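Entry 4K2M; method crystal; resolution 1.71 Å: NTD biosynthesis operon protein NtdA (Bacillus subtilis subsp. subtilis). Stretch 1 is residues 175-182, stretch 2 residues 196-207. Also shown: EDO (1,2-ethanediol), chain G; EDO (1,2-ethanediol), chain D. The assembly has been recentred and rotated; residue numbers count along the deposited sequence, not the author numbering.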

ATOM      1  N   GLN A 175       4.716 -26.247 -22.043  1.00 18.95           N
ATOM      2  CA  GLN A 175       4.836 -27.199 -20.938  1.00 17.04           C
ATOM      3  C   GLN A 175       5.170 -26.520 -19.615  1.00 16.10           C
ATOM      4  O   GLN A 175       4.674 -26.926 -18.562  1.00 18.45           O
ATOM      5  N   THR A 176       6.030 -25.506 -19.664  1.00 14.46           N
ATOM      6  CA  THR A 176       6.470 -24.830 -18.443  1.00 12.52           C
ATOM      7  C   THR A 176       5.612 -23.608 -18.119  1.00 11.62           C
ATOM      8  O   THR A 176       5.661 -23.106 -17.000  1.00 15.01           O
ATOM      9  N   PHE A 177       4.868 -23.124 -19.116  1.00 14.36           N
ATOM     10  CA  PHE A 177       4.072 -21.888 -19.021  1.00 13.16           C
ATOM     11  C   PHE A 177       4.908 -20.616 -18.861  1.00 16.78           C
ATOM     12  O   PHE A 177       4.361 -19.529 -18.654  1.00 16.43           O
ATOM     13  N   CYS A 178       6.224 -20.742 -18.995  1.00 14.37           N
ATOM     14  CA  CYS A 178       7.112 -19.587 -18.884  1.00 10.45           C
ATOM     15  C   CYS A 178       7.545 -19.108 -20.254  1.00 13.82           C
ATOM     16  O   CYS A 178       7.474 -19.848 -21.243  1.00 14.95           O
ATOM     17  N   ILE A 179       8.013 -17.866 -20.303  1.00 12.84           N
ATOM     18  CA  ILE A 179       8.426 -17.243 -21.557  1.00 14.81           C
ATOM     19  C   ILE A 179       9.437 -18.113 -22.301  1.00 16.55           C
ATOM     20  O   ILE A 179      10.388 -18.618 -21.717  1.00 16.99           O
ATOM     21  N   ASP A 180       9.215 -18.318 -23.596  1.00 13.53           N
ATOM     22  CA  ASP A 180      10.089 -19.214 -24.361  1.00 19.68           C
ATOM     23  C   ASP A 180      11.328 -18.432 -24.783  1.00 15.23           C
ATOM     24  O   ASP A 180      11.238 -17.502 -25.587  1.00 14.34           O
ATOM     25  N   PRO A 181      12.502 -18.791 -24.240  1.00 15.60           N
ATOM     26  CA  PRO A 181      13.679 -17.972 -24.547  1.00 16.86           C
ATOM     27  C   PRO A 181      13.983 -18.041 -26.034  1.00 18.47           C
ATOM     28  O   PRO A 181      14.558 -17.110 -26.599  1.00 19.41           O
ATOM     29  N   ASP A 182      13.568 -19.130 -26.668  1.00 21.07           N
ATOM     30  CA  ASP A 182      13.761 -19.261 -28.108  1.00 19.34           C
ATOM     31  C   ASP A 182      12.865 -18.341 -28.947  1.00 23.68           C
ATOM     32  O   ASP A 182      12.971 -18.335 -30.169  1.00 26.43           O
ATOM     33  N   LEU A 196      11.245  -9.165 -19.226  1.00 11.82           N
ATOM     34  CA  LEU A 196      10.536  -9.334 -17.940  1.00  9.58           C
ATOM     35  C   LEU A 196       9.948 -10.738 -17.898  1.00 12.65           C
ATOM     36  O   LEU A 196       8.763 -10.939 -18.161  1.00 12.46           O
ATOM     37  N   PRO A 197      10.779 -11.729 -17.572  1.00 12.52           N
ATOM     38  CA  PRO A 197      10.275 -13.095 -17.418  1.00 13.40           C
ATOM     39  C   PRO A 197       9.435 -13.206 -16.158  1.00 12.83           C
ATOM     40  O   PRO A 197       9.696 -12.517 -15.164  1.00 12.89           O
ATOM     41  N   VAL A 198       8.438 -14.079 -16.196  1.00 10.84           N
ATOM     42  CA  VAL A 198       7.612 -14.343 -15.031  1.00 12.85           C
ATOM     43  C   VAL A 198       7.780 -15.793 -14.598  1.00 12.40           C
ATOM     44  O   VAL A 198       7.680 -16.711 -15.417  1.00 11.25           O
ATOM     45  N   HIS A 199       8.028 -16.013 -13.315  1.00 12.73           N
ATOM     46  CA  HIS A 199       8.156 -17.390 -12.843  1.00 12.29           C
ATOM     47  C   HIS A 199       6.767 -17.882 -12.491  1.00 14.31           C
ATOM     48  O   HIS A 199       6.386 -17.975 -11.326  1.00 13.12           O
ATOM     49  N   LEU A 200       5.992 -18.153 -13.531  1.00 11.35           N
ATOM     50  CA  LEU A 200       4.554 -18.346 -13.385  1.00 13.26           C
ATOM     51  C   LEU A 200       4.224 -19.643 -12.678  1.00 12.88           C
ATOM     52  O   LEU A 200       4.812 -20.698 -12.969  1.00 11.89           O
ATOM     53  N   TYR A 201       3.276 -19.536 -11.745  1.00 10.67           N
ATOM     54  CA  TYR A 201       2.793 -20.640 -10.918  1.00 10.90           C
ATOM     55  C   TYR A 201       3.876 -21.143  -9.965  1.00 13.68           C
ATOM     56  O   TYR A 201       3.661 -22.122  -9.247  1.00 12.76           O
ATOM     57  N   GLY A 202       5.030 -20.471  -9.948  1.00 10.77           N
ATOM     58  CA  GLY A 202       6.145 -20.883  -9.097  1.00 11.69           C
ATOM     59  C   GLY A 202       7.237 -21.640  -9.845  1.00 15.09           C
ATOM     60  O   GLY A 202       8.227 -22.075  -9.252  1.00 13.57           O
ATOM     61  N   LYS A 203       7.075 -21.773 -11.156  1.00 12.77           N
ATOM     62  CA  LYS A 203       8.077 -22.449 -11.996  1.00  9.50           C
ATOM     63  C   LYS A 203       9.137 -21.439 -12.435  1.00 14.31           C
ATOM     64  O   LYS A 203       8.811 -20.357 -12.910  1.00 13.67           O
ATOM     65  N   HIS A 204      10.407 -21.805 -12.295  1.00 12.45           N
ATOM     66  CA  HIS A 204      11.514 -20.920 -12.663  1.00 16.78           C
ATOM     67  C   HIS A 204      11.657 -20.858 -14.187  1.00 15.44           C
ATOM     68  O   HIS A 204      11.745 -21.899 -14.861  1.00 15.96           O
ATOM     69  N   SER A 205      11.674 -19.640 -14.736  1.00 13.22           N
ATOM     70  CA  SER A 205      11.936 -19.439 -16.157  1.00 11.85           C
ATOM     71  C   SER A 205      13.360 -19.875 -16.477  1.00 14.94           C
ATOM     72  O   SER A 205      14.178 -20.033 -15.568  1.00 16.90           O
ATOM     73  N   ASP A 206      13.671 -20.040 -17.765  1.00 12.77           N
ATOM     74  CA  ASP A 206      15.022 -20.436 -18.177  1.00 18.80           C
ATOM     75  C   ASP A 206      15.946 -19.229 -18.140  1.00 21.50           C
ATOM     76  O   ASP A 206      16.287 -18.654 -19.180  1.00 17.63           O
ATOM     77  N   MET A 207      16.376 -18.860 -16.937  1.00 18.14           N
ATOM     78  CA  MET A 207      17.044 -17.573 -16.751  1.00 15.62           C
ATOM     79  C   MET A 207      18.438 -17.492 -17.369  1.00 14.87           C
ATOM     80  O   MET A 207      18.845 -16.426 -17.853  1.00 15.62           O
TER

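What forms the apolar centre? Phe177 (chi1 m) points toward the other stretch and offers a ring face to the edge of Tyr201 (also m): Phe177 CG lies 3.7 Å from Tyr201 CE2, with the planes at 67°. Leu200 (t, p) closes in beside them, its CD2 4.3 Å from Phe177 CB. Farther along, Ile179 (t, t) rests CG2 against Pro197 CB at 3.9 Å.

How does Cys178 fit? Its m rotamer directs SG into the curve of the second stretch, 3.5 Å from Lys203 O and 3.7 Å from Val198 O, while CB meets Ser205 OG at 3.7 Å. Ser205 (m) shares a hydrogen bond with His199, OG to ND1 at 3.2 Å.

What joins the backbones, when no direct hydrogen bond crosses? Waters do. Water 1 donates to Thr176 O (2.7 Å) and Leu200 O (2.8 Å); water 2 accepts from Ile179 N (2.8 Å) and Val198 N (3.1 Å); water 3 links Ile179 O (2.8 Å) to Asp206 N (2.7 Å).

What lies at the polar edge? Lys203 extends past Thr176, CE 4.2 Å from CG2, while Thr176 OG1 (chi1 p) accepts from Cys178 N at 3.1 Å. Pro181 CG packs on Asp206 CB at 3.6 Å. One ethanediol donates through O2 to Tyr201 OH at 2.6 Å.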

ATOM      1  CB  GLN A 175       5.910 -28.250 -21.241  1.00 19.68           C
ATOM      2  CG  GLN A 175       5.405 -29.456 -22.029  1.00 34.23           C
ATOM      3  CD  GLN A 175       4.890 -29.076 -23.393  1.00 42.61           C
ATOM      4  OE1 GLN A 175       5.596 -28.448 -24.180  1.00 38.44           O
ATOM      5  NE2 GLN A 175       3.642 -29.436 -23.677  1.00 41.68           N
ATOM      6  CB  THR A 176       7.932 -24.342 -18.535  1.00 16.32           C
ATOM      7  OG1 THR A 176       8.015 -23.237 -19.439  1.00 16.57           O
ATOM      8  CG2 THR A 176       8.867 -25.457 -19.017  1.00 16.38           C
ATOM      9  CB  PHE A 177       3.011 -21.960 -17.919  1.00 13.52           C
ATOM     10  CG  PHE A 177       2.041 -23.095 -18.086  1.00 14.61           C
ATOM     11  CD1 PHE A 177       0.964 -22.983 -18.971  1.00 19.09           C
ATOM     12  CD2 PHE A 177       2.188 -24.259 -17.336  1.00 15.05           C
ATOM     13  CE1 PHE A 177       0.059 -24.031 -19.117  1.00 22.06           C
ATOM     14  CE2 PHE A 177       1.299 -25.306 -17.474  1.00 18.30           C
ATOM     15  CZ  PHE A 177       0.231 -25.198 -18.373  1.00 18.37           C
ATOM     16  CB  CYS A 178       8.349 -19.923 -18.041  1.00 11.20           C
ATOM     17  SG  CYS A 178       7.934 -20.318 -16.337  1.00 16.43           S
ATOM     18  CB  ILE A 179       8.972 -15.819 -21.300  1.00 14.30           C
ATOM     19  CG1 ILE A 179       9.252 -15.082 -22.613  1.00 14.33           C
ATOM     20  CG2 ILE A 179      10.214 -15.844 -20.403  1.00 16.81           C
ATOM     21  CD1 ILE A 179       9.585 -13.603 -22.372  1.00 18.68           C
ATOM     22  CB  ASP A 180       9.323 -19.739 -25.579  1.00 18.69           C
ATOM     23  CG  ASP A 180      10.078 -20.827 -26.346  1.00 23.68           C
ATOM     24  OD1 ASP A 180      11.283 -21.053 -26.091  1.00 20.81           O
ATOM     25  OD2 ASP A 180       9.447 -21.446 -27.226  1.00 26.07           O
ATOM     26  CB  PRO A 181      14.806 -18.652 -23.764  1.00 20.07           C
ATOM     27  CG  PRO A 181      14.122 -19.493 -22.732  1.00 22.61           C
ATOM     28  CD  PRO A 181      12.831 -19.934 -23.373  1.00 18.41           C
ATOM     29  CB  ASP A 182      13.558 -20.712 -28.535  1.00 18.42           C
ATOM     30  CG  ASP A 182      14.681 -21.614 -28.070  1.00 36.21           C
ATOM     31  OD1 ASP A 182      15.840 -21.148 -28.042  1.00 33.16           O
ATOM     32  OD2 ASP A 182      14.399 -22.784 -27.735  1.00 40.99           O
ATOM     33  CB  LEU A 196       9.426  -8.277 -17.825  1.00 10.85           C
ATOM     34  CG  LEU A 196       8.908  -7.822 -16.458  1.00 22.57           C
ATOM     35  CD1 LEU A 196       7.722  -6.874 -16.636  1.00 14.60           C
ATOM     36  CD2 LEU A 196       8.537  -8.976 -15.563  1.00 21.56           C
ATOM     37  CB  PRO A 197      11.554 -13.934 -17.258  1.00 15.23           C
ATOM     38  CG  PRO A 197      12.586 -12.972 -16.737  1.00 18.21           C
ATOM     39  CD  PRO A 197      12.231 -11.625 -17.304  1.00 13.19           C
ATOM     40  CB  VAL A 198       6.140 -14.104 -15.348  1.00 10.30           C
ATOM     41  CG1 VAL A 198       5.272 -14.370 -14.101  1.00 11.01           C
ATOM     42  CG2 VAL A 198       5.928 -12.682 -15.856  1.00 12.63           C
ATOM     43  CB  HIS A 199       9.133 -17.480 -11.670  1.00 11.01           C
ATOM     44  CG  HIS A 199      10.468 -16.887 -12.002  1.00 11.51           C
ATOM     45  ND1 HIS A 199      11.044 -17.036 -13.238  1.00 15.33           N
ATOM     46  CD2 HIS A 199      11.299 -16.098 -11.279  1.00 18.94           C
ATOM     47  CE1 HIS A 199      12.188 -16.366 -13.272  1.00 17.00           C
ATOM     48  NE2 HIS A 199      12.362 -15.786 -12.103  1.00 17.10           N
ATOM     49  CB  LEU A 200       3.897 -18.345 -14.765  1.00 13.75           C
ATOM     50  CG  LEU A 200       2.375 -18.209 -14.756  1.00 11.65           C
ATOM     51  CD1 LEU A 200       1.932 -16.910 -14.055  1.00 13.65           C
ATOM     52  CD2 LEU A 200       1.881 -18.226 -16.206  1.00 13.54           C
ATOM     53  CB  TYR A 201       2.256 -21.798 -11.773  1.00 13.39           C
ATOM     54  CG  TYR A 201       1.285 -21.371 -12.859  1.00 13.20           C
ATOM     55  CD1 TYR A 201       0.389 -20.331 -12.658  1.00  9.93           C
ATOM     56  CD2 TYR A 201       1.261 -22.030 -14.072  1.00  9.74           C
ATOM     57  CE1 TYR A 201      -0.504 -19.944 -13.660  1.00 14.26           C
ATOM     58  CE2 TYR A 201       0.382 -21.652 -15.073  1.00 12.43           C
ATOM     59  CZ  TYR A 201      -0.501 -20.619 -14.854  1.00 14.25           C
ATOM     60  OH  TYR A 201      -1.361 -20.270 -15.873  1.00 14.13           O
ATOM     61  CB  LYS A 203       7.391 -23.021 -13.242  1.00  9.77           C
ATOM     62  CG  LYS A 203       8.305 -23.676 -14.260  1.00 14.64           C
ATOM     63  CD  LYS A 203       8.851 -24.997 -13.767  1.00 20.44           C
ATOM     64  CE  LYS A 203       9.581 -25.720 -14.902  1.00 23.66           C
ATOM     65  NZ  LYS A 203      10.148 -27.010 -14.419  1.00 23.77           N
ATOM     66  CB  HIS A 204      12.809 -21.465 -12.041  1.00 15.95           C
ATOM     67  CG  HIS A 204      13.789 -20.410 -11.632  1.00 18.42           C
ATOM     68  ND1 HIS A 204      14.763 -20.632 -10.682  1.00 21.51           N
ATOM     69  CD2 HIS A 204      13.940 -19.129 -12.038  1.00 16.28           C
ATOM     70  CE1 HIS A 204      15.481 -19.532 -10.527  1.00 24.27           C
ATOM     71  NE2 HIS A 204      15.002 -18.605 -11.338  1.00 19.28           N
ATOM     72  CB  SER A 205      11.806 -17.966 -16.510  1.00 15.95           C
ATOM     73  OG  SER A 205      10.491 -17.503 -16.320  1.00 14.42           O
ATOM     74  CB  ASP A 206      14.997 -21.036 -19.580  1.00 18.80           C
ATOM     75  CG  ASP A 206      16.341 -21.655 -19.988  1.00 33.23           C
ATOM     76  OD1 ASP A 206      17.373 -21.462 -19.288  1.00 26.78           O
ATOM     77  OD2 ASP A 206      16.361 -22.328 -21.038  1.00 34.45           O
ATOM     78  CB  MET A 207      17.081 -17.195 -15.270  1.00 15.86           C
ATOM     79  CG  MET A 207      15.701 -16.870 -14.673  1.00 14.98           C
ATOM     80  SD  MET A 207      14.933 -15.467 -15.478  1.00 16.53           S
ATOM     81  CE  MET A 207      15.993 -14.148 -14.916  1.00 18.53           C
TER
HETATM   82  C1  EDO G 505      -3.031 -19.874 -18.847  1.00 23.19           C
HETATM   83  O1  EDO G 505      -3.067 -18.634 -19.546  1.00 31.14           O
HETATM   84  C2  EDO G 505      -1.693 -20.565 -19.070  1.00 18.57           C
HETATM   85  O2  EDO G 505      -0.676 -19.835 -18.379  1.00 24.64           O
HETATM   86  C1  EDO D 502       1.216 -29.486 -17.197  1.00 18.18           C
HETATM   87  O1  EDO D 502       1.603 -28.545 -16.197  1.00 18.74           O
HETATM   88  C2  EDO D 502       2.062 -29.228 -18.448  1.00 21.49           C
HETATM   89  O2  EDO D 502       3.439 -29.420 -18.118  1.00 25.88           O
HETATM   90  O   HOH W   1       4.364 -22.918 -14.622  1.00 15.70           O
HETATM   91  O   HOH W   2       7.419 -16.269 -18.104  1.00 13.26           O
HETATM   92  O   HOH W   3      11.605 -19.844 -19.547  1.00 14.94           O